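Local atomic coordinates of YbgK (Escherichia coli, PDB entry 5DUD), a protein that catalyses, as subunit C of 5-oxoprolinase, the cleavage of 5-oxoproline to L-glutamate coupled to the hydrolysis of ATP. Residues A[170-175]-A[277-282]; A[231-236]-A[258-263]; A[68-73]-A[84-89]. One frame throughout, in Å; residues are numbered along the deposited sequence.

Interaction 1 of 3, residues A[170-175]-A[277-282]; sequences WGNRIR and PIHFVQ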
loop_
_atom_site.group_PDB
_atom_site.type_symbol
_atom_site.label_atom_id
_atom_site.label_comp_id
_atom_site.label_asym_id
_atom_site.label_seq_id
_atom_site.Cartn_x
_atom_site.Cartn_y
_atom_site.Cartn_z
ATOM N N TRP A 170 1.836 -16.571 16.663
ATOM C CA TRP A 170 1.689 -15.118 16.694
ATOM C C TRP A 170 2.040 -14.614 18.089
ATOM O O TRP A 170 2.057 -15.395 19.043
ATOM C CB TRP A 170 0.253 -14.727 16.306
ATOM C CG TRP A 170 -0.149 -15.277 14.973
ATOM C CD1 TRP A 170 0.163 -14.766 13.750
ATOM C CD2 TRP A 170 -0.837 -16.510 14.730
ATOM N NE1 TRP A 170 -0.345 -15.571 12.757
ATOM C CE2 TRP A 170 -0.954 -16.655 13.331
ATOM C CE3 TRP A 170 -1.388 -17.498 15.559
ATOM C CZ2 TRP A 170 -1.606 -17.743 12.743
ATOM C CZ3 TRP A 170 -2.028 -18.580 14.975
ATOM C CH2 TRP A 170 -2.131 -18.694 13.584
ATOM N N GLY A 171 2.335 -13.323 18.184
ATOM C CA GLY A 171 2.680 -12.674 19.442
ATOM C C GLY A 171 2.503 -11.170 19.387
ATOM O O GLY A 171 2.179 -10.618 18.333
ATOM N N ASN A 172 2.718 -10.495 20.523
ATOM C CA ASN A 172 2.604 -9.032 20.608
ATOM C C ASN A 172 3.985 -8.348 20.491
ATOM O O ASN A 172 4.007 -7.137 20.275
ATOM C CB ASN A 172 1.874 -8.563 21.887
ATOM C CG ASN A 172 2.381 -9.137 23.187
ATOM O OD1 ASN A 172 3.318 -8.614 23.798
ATOM N ND2 ASN A 172 1.765 -10.220 23.648
ATOM N N ARG A 173 5.121 -9.090 20.635
ATOM C CA ARG A 173 6.467 -8.520 20.483
ATOM C C ARG A 173 6.853 -8.524 18.997
ATOM O O ARG A 173 6.818 -9.579 18.366
ATOM C CB ARG A 173 7.500 -9.285 21.326
ATOM C CG ARG A 173 7.131 -9.319 22.803
ATOM C CD ARG A 173 8.316 -9.513 23.729
ATOM N NE ARG A 173 9.194 -8.340 23.795
ATOM C CZ ARG A 173 8.940 -7.214 24.464
ATOM N NH1 ARG A 173 7.802 -7.067 25.139
ATOM N NH2 ARG A 173 9.821 -6.218 24.455
ATOM N N ILE A 174 7.176 -7.346 18.438
ATOM C CA ILE A 174 7.500 -7.180 17.018
ATOM C C ILE A 174 8.852 -6.472 16.870
ATOM O O ILE A 174 9.052 -5.398 17.424
ATOM C CB ILE A 174 6.333 -6.401 16.337
ATOM C CG1 ILE A 174 5.118 -7.338 16.098
ATOM C CG2 ILE A 174 6.756 -5.729 15.023
ATOM C CD1 ILE A 174 3.834 -6.817 16.624
ATOM N N ARG A 175 9.767 -7.074 16.110
ATOM C CA ARG A 175 11.098 -6.516 15.884
ATOM C C ARG A 175 11.059 -5.370 14.877
ATOM O O ARG A 175 10.679 -5.586 13.729
ATOM C CB ARG A 175 12.061 -7.607 15.398
ATOM C CG ARG A 175 12.470 -8.574 16.499
ATOM C CD ARG A 175 13.248 -9.759 15.959
ATOM N NE ARG A 175 12.391 -10.675 15.207
ATOM C CZ ARG A 175 12.805 -11.787 14.604
ATOM N NH1 ARG A 175 14.085 -12.149 14.664
ATOM N NH2 ARG A 175 11.945 -12.553 13.945
ATOM N N PRO A 277 -2.330 -4.736 23.615
ATOM C CA PRO A 277 -1.123 -3.927 23.375
ATOM C C PRO A 277 -0.179 -4.531 22.330
ATOM O O PRO A 277 -0.374 -5.653 21.871
ATOM C CB PRO A 277 -0.463 -3.875 24.757
ATOM C CG PRO A 277 -0.895 -5.115 25.429
ATOM C CD PRO A 277 -2.281 -5.394 24.938
ATOM N N ILE A 278 0.848 -3.742 21.944
ATOM C CA ILE A 278 1.902 -4.113 20.985
ATOM C C ILE A 278 3.250 -3.628 21.525
ATOM O O ILE A 278 3.395 -2.435 21.793
ATOM C CB ILE A 278 1.665 -3.530 19.554
ATOM C CG1 ILE A 278 0.186 -3.617 19.110
ATOM C CG2 ILE A 278 2.582 -4.239 18.539
ATOM C CD1 ILE A 278 -0.120 -2.901 17.801
ATOM N N HIS A 279 4.241 -4.527 21.652
ATOM C CA HIS A 279 5.585 -4.160 22.116
ATOM C C HIS A 279 6.559 -4.171 20.953
ATOM O O HIS A 279 6.517 -5.076 20.120
ATOM C CB HIS A 279 6.085 -5.118 23.209
ATOM C CG HIS A 279 5.213 -5.166 24.427
ATOM N ND1 HIS A 279 4.262 -6.156 24.592
ATOM C CD2 HIS A 279 5.180 -4.349 25.504
ATOM C CE1 HIS A 279 3.686 -5.918 25.758
ATOM N NE2 HIS A 279 4.211 -4.842 26.347
ATOM N N PHE A 280 7.453 -3.177 20.897
ATOM C CA PHE A 280 8.476 -3.101 19.855
ATOM C C PHE A 280 9.819 -3.554 20.426
ATOM O O PHE A 280 10.173 -3.180 21.545
ATOM C CB PHE A 280 8.586 -1.687 19.271
ATOM C CG PHE A 280 7.395 -1.260 18.443
ATOM C CD1 PHE A 280 7.148 -1.835 17.207
ATOM C CD2 PHE A 280 6.556 -0.244 18.875
ATOM C CE1 PHE A 280 6.058 -1.432 16.437
ATOM C CE2 PHE A 280 5.469 0.162 18.101
ATOM C CZ PHE A 280 5.228 -0.434 16.887
ATOM N N VAL A 281 10.556 -4.361 19.658
ATOM C CA VAL A 281 11.873 -4.872 20.034
ATOM C C VAL A 281 12.914 -4.230 19.109
ATOM O O VAL A 281 12.732 -4.242 17.893
ATOM C CB VAL A 281 11.899 -6.424 19.953
ATOM C CG1 VAL A 281 13.326 -6.970 20.066
ATOM C CG2 VAL A 281 11.005 -7.046 21.017
ATOM N N GLN A 282 14.011 -3.690 19.665
ATOM C CA GLN A 282 15.072 -3.087 18.842
ATOM C C GLN A 282 15.868 -4.198 18.141
ATOM O O GLN A 282 16.364 -5.114 18.801
ATOM C CB GLN A 282 15.993 -2.195 19.680
ATOM C CG GLN A 282 16.802 -1.205 18.835
ATOM C CD GLN A 282 17.525 -0.150 19.643
ATOM O OE1 GLN A 282 17.217 0.110 20.811
ATOM N NE2 GLN A 282 18.497 0.505 19.022
#

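Interaction 2 of 3, residues A[231-236]-A[258-263]; sequences PGVVQV and IACIIE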
loop_
_atom_site.group_PDB
_atom_site.type_symbol
_atom_site.label_atom_id
_atom_site.label_comp_id
_atom_site.label_asym_id
_atom_site.label_seq_id
_atom_site.Cartn_x
_atom_site.Cartn_y
_atom_site.Cartn_z
ATOM N N PRO A 231 5.078 -1.000 3.359
ATOM C CA PRO A 231 4.440 -1.552 4.571
ATOM C C PRO A 231 5.443 -1.832 5.687
ATOM O O PRO A 231 6.553 -2.279 5.410
ATOM C CB PRO A 231 3.800 -2.854 4.079
ATOM C CG PRO A 231 3.654 -2.687 2.624
ATOM C CD PRO A 231 4.806 -1.850 2.184
ATOM N N GLY A 232 5.044 -1.535 6.922
ATOM C CA GLY A 232 5.871 -1.713 8.109
ATOM C C GLY A 232 6.518 -0.450 8.640
ATOM O O GLY A 232 6.992 -0.454 9.778
ATOM N N VAL A 233 6.545 0.639 7.846
ATOM C CA VAL A 233 7.154 1.901 8.274
ATOM C C VAL A 233 6.244 2.567 9.314
ATOM O O VAL A 233 5.039 2.681 9.096
ATOM C CB VAL A 233 7.451 2.839 7.079
ATOM C CG1 VAL A 233 7.913 4.213 7.557
ATOM C CG2 VAL A 233 8.496 2.221 6.155
ATOM N N VAL A 234 6.828 2.971 10.449
ATOM C CA VAL A 234 6.098 3.606 11.541
ATOM C C VAL A 234 6.298 5.115 11.433
ATOM O O VAL A 234 7.395 5.597 11.699
ATOM C CB VAL A 234 6.558 3.058 12.919
ATOM C CG1 VAL A 234 5.626 3.514 14.040
ATOM C CG2 VAL A 234 6.651 1.533 12.892
ATOM N N GLN A 235 5.237 5.853 11.044
ATOM C CA GLN A 235 5.264 7.313 10.933
ATOM C C GLN A 235 4.736 7.938 12.203
ATOM O O GLN A 235 3.803 7.388 12.791
ATOM C CB GLN A 235 4.399 7.805 9.762
ATOM C CG GLN A 235 4.629 7.122 8.428
ATOM C CD GLN A 235 3.806 7.797 7.356
ATOM O OE1 GLN A 235 4.336 8.438 6.446
ATOM N NE2 GLN A 235 2.486 7.703 7.458
ATOM N N VAL A 236 5.265 9.105 12.596
ATOM C CA VAL A 236 4.809 9.826 13.787
ATOM C C VAL A 236 4.370 11.238 13.368
ATOM O O VAL A 236 5.226 12.104 13.213
ATOM C CB VAL A 236 5.915 9.869 14.874
ATOM C CG1 VAL A 236 5.384 10.455 16.181
ATOM C CG2 VAL A 236 6.510 8.477 15.104
ATOM N N ILE A 258 10.007 7.063 12.446
ATOM C CA ILE A 258 10.821 6.689 13.607
ATOM C C ILE A 258 11.399 5.272 13.472
ATOM O O ILE A 258 12.565 5.088 13.803
ATOM C CB ILE A 258 10.043 6.836 14.942
ATOM C CG1 ILE A 258 11.017 6.760 16.142
ATOM C CG2 ILE A 258 8.916 5.788 15.098
ATOM C CD1 ILE A 258 10.409 7.065 17.447
ATOM N N ALA A 259 10.604 4.284 13.008
ATOM C CA ALA A 259 11.066 2.899 12.887
ATOM C C ALA A 259 10.409 2.177 11.716
ATOM O O ALA A 259 9.456 2.688 11.129
ATOM C CB ALA A 259 10.786 2.149 14.181
ATOM N N CYS A 260 10.943 1.003 11.360
ATOM C CA CYS A 260 10.414 0.173 10.278
ATOM C C CYS A 260 10.376 -1.275 10.739
ATOM O O CYS A 260 11.406 -1.809 11.143
ATOM C CB CYS A 260 11.238 0.330 9.002
ATOM S SG CYS A 260 10.550 -0.537 7.567
ATOM N N ILE A 261 9.184 -1.887 10.721
ATOM C CA ILE A 261 8.982 -3.278 11.128
ATOM C C ILE A 261 9.508 -4.202 10.022
ATOM O O ILE A 261 9.291 -3.940 8.834
ATOM C CB ILE A 261 7.487 -3.538 11.456
ATOM C CG1 ILE A 261 7.040 -2.658 12.649
ATOM C CG2 ILE A 261 7.216 -5.016 11.762
ATOM C CD1 ILE A 261 5.676 -2.242 12.576
ATOM N N ILE A 262 10.222 -5.264 10.425
ATOM C CA ILE A 262 10.824 -6.210 9.482
ATOM C C ILE A 262 9.738 -7.097 8.866
ATOM O O ILE A 262 8.760 -7.427 9.535
ATOM C CB ILE A 262 11.976 -7.045 10.122
ATOM C CG1 ILE A 262 11.494 -8.002 11.258
ATOM C CG2 ILE A 262 13.083 -6.108 10.609
ATOM C CD1 ILE A 262 12.501 -9.005 11.719
ATOM N N GLU A 263 9.917 -7.470 7.591
ATOM C CA GLU A 263 8.963 -8.291 6.830
ATOM C C GLU A 263 8.650 -9.650 7.502
ATOM O O GLU A 263 7.532 -10.140 7.355
ATOM C CB GLU A 263 9.494 -8.521 5.406
ATOM C CG GLU A 263 8.501 -9.166 4.452
ATOM C CD GLU A 263 8.923 -9.114 2.996
ATOM O OE1 GLU A 263 9.139 -10.194 2.402
ATOM O OE2 GLU A 263 9.054 -7.992 2.454
HETATM O O HOH W 1 8.004 -4.834 6.639
#

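Interaction 3 of 3, residues A[68-73]-A[84-89]; sequences GWFALT and NAVWTG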
loop_
_atom_site.group_PDB
_atom_site.type_symbol
_atom_site.label_atom_id
_atom_site.label_comp_id
_atom_site.label_asym_id
_atom_site.label_seq_id
_atom_site.Cartn_x
_atom_site.Cartn_y
_atom_site.Cartn_z
ATOM N N GLY A 68 -13.729 -31.267 -4.378
ATOM C CA GLY A 68 -12.307 -30.967 -4.383
ATOM C C GLY A 68 -11.716 -31.015 -2.996
ATOM O O GLY A 68 -12.104 -31.855 -2.184
ATOM N N TRP A 69 -10.768 -30.115 -2.718
ATOM C CA TRP A 69 -10.090 -30.025 -1.421
ATOM C C TRP A 69 -10.084 -28.581 -0.946
ATOM O O TRP A 69 -10.215 -27.671 -1.767
ATOM C CB TRP A 69 -8.648 -30.555 -1.531
ATOM C CG TRP A 69 -8.540 -31.933 -2.120
ATOM C CD1 TRP A 69 -8.545 -32.260 -3.444
ATOM C CD2 TRP A 69 -8.395 -33.162 -1.401
ATOM N NE1 TRP A 69 -8.434 -33.622 -3.594
ATOM C CE2 TRP A 69 -8.332 -34.200 -2.356
ATOM C CE3 TRP A 69 -8.310 -33.489 -0.041
ATOM C CZ2 TRP A 69 -8.186 -35.541 -1.991
ATOM C CZ3 TRP A 69 -8.154 -34.818 0.318
ATOM C CH2 TRP A 69 -8.106 -35.828 -0.649
ATOM N N PHE A 70 -9.936 -28.364 0.375
ATOM C CA PHE A 70 -9.893 -27.020 0.954
ATOM C C PHE A 70 -9.006 -26.990 2.205
ATOM O O PHE A 70 -8.561 -28.036 2.680
ATOM C CB PHE A 70 -11.313 -26.514 1.279
ATOM C CG PHE A 70 -11.857 -26.885 2.640
ATOM C CD1 PHE A 70 -12.385 -28.144 2.876
ATOM C CD2 PHE A 70 -11.886 -25.956 3.670
ATOM C CE1 PHE A 70 -12.915 -28.474 4.122
ATOM C CE2 PHE A 70 -12.402 -26.293 4.921
ATOM C CZ PHE A 70 -12.910 -27.549 5.140
ATOM N N ALA A 71 -8.753 -25.787 2.723
ATOM C CA ALA A 71 -7.924 -25.605 3.912
ATOM C C ALA A 71 -8.214 -24.268 4.589
ATOM O O ALA A 71 -8.616 -23.316 3.920
ATOM C CB ALA A 71 -6.452 -25.689 3.533
ATOM N N LEU A 72 -8.012 -24.203 5.918
ATOM C CA LEU A 72 -8.207 -22.992 6.726
ATOM C C LEU A 72 -6.921 -22.653 7.492
ATOM O O LEU A 72 -6.265 -23.561 7.994
ATOM C CB LEU A 72 -9.363 -23.179 7.716
ATOM C CG LEU A 72 -10.794 -23.039 7.197
ATOM C CD1 LEU A 72 -11.773 -23.606 8.214
ATOM C CD2 LEU A 72 -11.140 -21.580 6.890
ATOM N N THR A 73 -6.532 -21.366 7.530
ATOM C CA THR A 73 -5.331 -20.886 8.233
ATOM C C THR A 73 -5.687 -19.573 8.961
ATOM O O THR A 73 -6.855 -19.177 8.978
ATOM C CB THR A 73 -4.151 -20.710 7.246
ATOM O OG1 THR A 73 -4.617 -19.988 6.116
ATOM C CG2 THR A 73 -3.518 -22.038 6.815
ATOM N N ASN A 84 -19.296 -31.987 11.593
ATOM C CA ASN A 84 -17.966 -32.219 12.162
ATOM C C ASN A 84 -17.251 -30.900 12.389
ATOM O O ASN A 84 -17.522 -29.927 11.685
ATOM C CB ASN A 84 -17.121 -33.101 11.232
ATOM C CG ASN A 84 -17.811 -34.360 10.756
ATOM O OD1 ASN A 84 -17.999 -34.571 9.556
ATOM N ND2 ASN A 84 -18.220 -35.216 11.682
ATOM N N ALA A 85 -16.305 -30.882 13.343
ATOM C CA ALA A 85 -15.499 -29.707 13.665
ATOM C C ALA A 85 -14.142 -29.820 12.970
ATOM O O ALA A 85 -13.365 -30.717 13.293
ATOM C CB ALA A 85 -15.328 -29.590 15.172
ATOM N N VAL A 86 -13.888 -28.946 11.983
ATOM C CA VAL A 86 -12.647 -28.940 11.204
ATOM C C VAL A 86 -11.668 -27.933 11.805
ATOM O O VAL A 86 -12.097 -26.910 12.342
ATOM C CB VAL A 86 -12.918 -28.663 9.705
ATOM C CG1 VAL A 86 -14.033 -29.558 9.172
ATOM C CG2 VAL A 86 -13.209 -27.190 9.408
ATOM N N TRP A 87 -10.361 -28.195 11.683
ATOM C CA TRP A 87 -9.345 -27.325 12.265
ATOM C C TRP A 87 -8.372 -26.770 11.226
ATOM O O TRP A 87 -8.311 -27.233 10.085
ATOM C CB TRP A 87 -8.615 -28.072 13.377
ATOM C CG TRP A 87 -9.474 -28.211 14.598
ATOM C CD1 TRP A 87 -9.808 -27.225 15.478
ATOM C CD2 TRP A 87 -10.194 -29.378 15.010
ATOM N NE1 TRP A 87 -10.666 -27.715 16.433
ATOM C CE2 TRP A 87 -10.910 -29.039 16.177
ATOM C CE3 TRP A 87 -10.275 -30.694 14.527
ATOM C CZ2 TRP A 87 -11.704 -29.963 16.862
ATOM C CZ3 TRP A 87 -11.056 -31.609 15.211
ATOM C CH2 TRP A 87 -11.775 -31.237 16.352
ATOM N N THR A 88 -7.622 -25.737 11.647
ATOM C CA THR A 88 -6.721 -24.975 10.790
ATOM C C THR A 88 -5.369 -25.656 10.511
ATOM O O THR A 88 -4.758 -26.241 11.405
ATOM C CB THR A 88 -6.454 -23.594 11.418
ATOM O OG1 THR A 88 -5.888 -23.771 12.717
ATOM C CG2 THR A 88 -7.713 -22.747 11.520
ATOM N N GLY A 89 -4.913 -25.533 9.267
ATOM C CA GLY A 89 -3.627 -26.055 8.812
ATOM C C GLY A 89 -3.642 -27.489 8.324
ATOM O O GLY A 89 -2.692 -28.230 8.583
HETATM O O HOH W 2 -7.982 -26.699 7.430
#

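Interaction 1 of 3, residues A[170-175]-A[277-282]
A parallel strand pair in the mixed beta-sheet of the carboxyltransferase domain, whose family belongs to the cyclophilin-like group, brings Arg173 level with His279, Ile174 with Phe280 and Arg175 with Val281. Backbone bonds alternate between the strands as expected for parallel pairing: His279 N donates to Asn172 O, Ile174 N to His279 O at 2.9 Å, and Val281 N to Ile174 O. Ile174 thus grips the residues before and after its partner Phe280.

Just ahead of the strand, Asn172 adds a side-chain bond. Its CG is tucked between the backbone N and the carbonyl carbon (chi1 51°), and the side chain runs beside that of His279, pointing the same way. His279 ND1 donates to Asn172 OD1 over 2.8 Å; the oxygen lies almost in the imidazole plane, although the amide is turned 57° from the ring. The same imidazole has Arg173 NH1 over one face, 3.3 Å from His279 CG, with guanidinium and ring planes 28° apart. An alanine at His279 would probably leave Asn172 OD1 without its imidazole donor and take the ring from under Arg173 NH1, which would keep its contact with CB.

On the face that carries Arg173, His279 and Val281, Val281 CG2 approaches Arg173 NE to 3.6 Å, while Val281 CG1 lies near Arg175 CG. Arg175 NH2 forms a salt bridge with Asp265. The other face, carrying Ile174 and Phe280, is buried: Phe280 stacks on Phe193 of helix 187-195. Ile174 also reaches back to the start of its partner strand, its CD1 meeting Ile278 CG2 at 3.4 Å.

Interaction 2 of 3, residues A[231-236]-A[258-263]
Val234 N donates to Ala259 O over 2.7 Å, the shortest bond between 231-236 and 258-263, with Val234 CB also resting close to that oxygen. Two residues along, Ile261 N gives a nearly straight bond (177° at the hydrogen) to Gly232 O at 2.8 Å, although the donor stands above the carbonyl plane. The side chain of Ile261 folds around the same oxygen, its CD1 lying 3.6 Å from Gly232 O. At the other end, Val234 O takes only a weak bond from Ile258 N.

Gly232 adopts a positive phi of 101°, and a CB there would run into Ile261 O. Ile261 O accepts a hydrogen bond from a water, 2.7 Å away, which also donates to Pro231 O, linking the two segments beyond the strands.

The side chains divide between the faces. Val233 CG2 meets Cys260 SG at 3.7 Å on the face where another protein chain packs. On the reverse, Val234 CG1 is anti to the backbone N (chi1 -169°), which sets CG2 beside that N, where it touches Ile261 CD1 at 3.9 Å; Phe193 of helix 187-195 covers Val234, Ile258 and Ala259. Beyond them Val236 CG2 meets Ile258 CG2 at 3.6 Å. This is antiparallel beta pairing, with Val233 and Cys260 a non-hydrogen-bonded pair and Val234 and Ala259 a hydrogen-bonded one, inside the mixed sheet of a cyclophilin-like domain.

Interaction 3 of 3, residues A[68-73]-A[84-89]
Leu72, on a strand of the five-stranded antiparallel sheet, is tied by its carbonyl to Gly89, in the connection between strand 84-85 of the six-stranded sheet and strand 92-94. This is the tight part of the contact. Gly89 N donates to Leu72 O over 2.7 Å, the C=O pointing almost straight at the donor (176°). Thr88 lies against the same oxygen, with its CA 3.2 Å from Leu72 O in a CH...O contact and its CB also close by. The hydroxyl of Thr88 has its partner beyond, in Gln167.

Apolar contacts between the segments are sparser. Val86 CG2 sits between its backbone N and carbonyl carbon and faces Leu72 CD1 at 4.0 Å, the two side chains crossing at about a right angle. Phe70 offers only the edge of its ring, CZ lying 4.3 Å from Val86 CG2. Leu100 of strand 99-102 packs against all three of these side chains.

The solvent side is looser: exposed Trp87 points away from the strand, and its carbonyl is linked to it through a water. That molecule accepts from Leu72 N and donates to Trp87 O, 2.7 Å from the carbonyl oxygen.

In the fold
Interactions 1 and 2 belong to one mixed sheet, in which strands 173-178 and 257-261 are neighbours, and they touch directly: Ile174 CG2 packs on Ile261 CG2 at 3.4 Å. Phe193 of helix 187-195 serves both. Interaction 2, nested within the loop closed by interaction 1, is buried and largely apolar, partly against another protein chain; interaction 1 is partly buried and adds polar contacts of asparagine and arginine with a histidine, opposite its buried isoleucine and phenylalanine. Interaction 3 lies about 34 Å from interaction 2, centre to centre, across the middle of the chain. There, irregular backbone contact and a bridging water replace a ladder, joining a strand of the five-stranded sheet to the connection after strand 84-85.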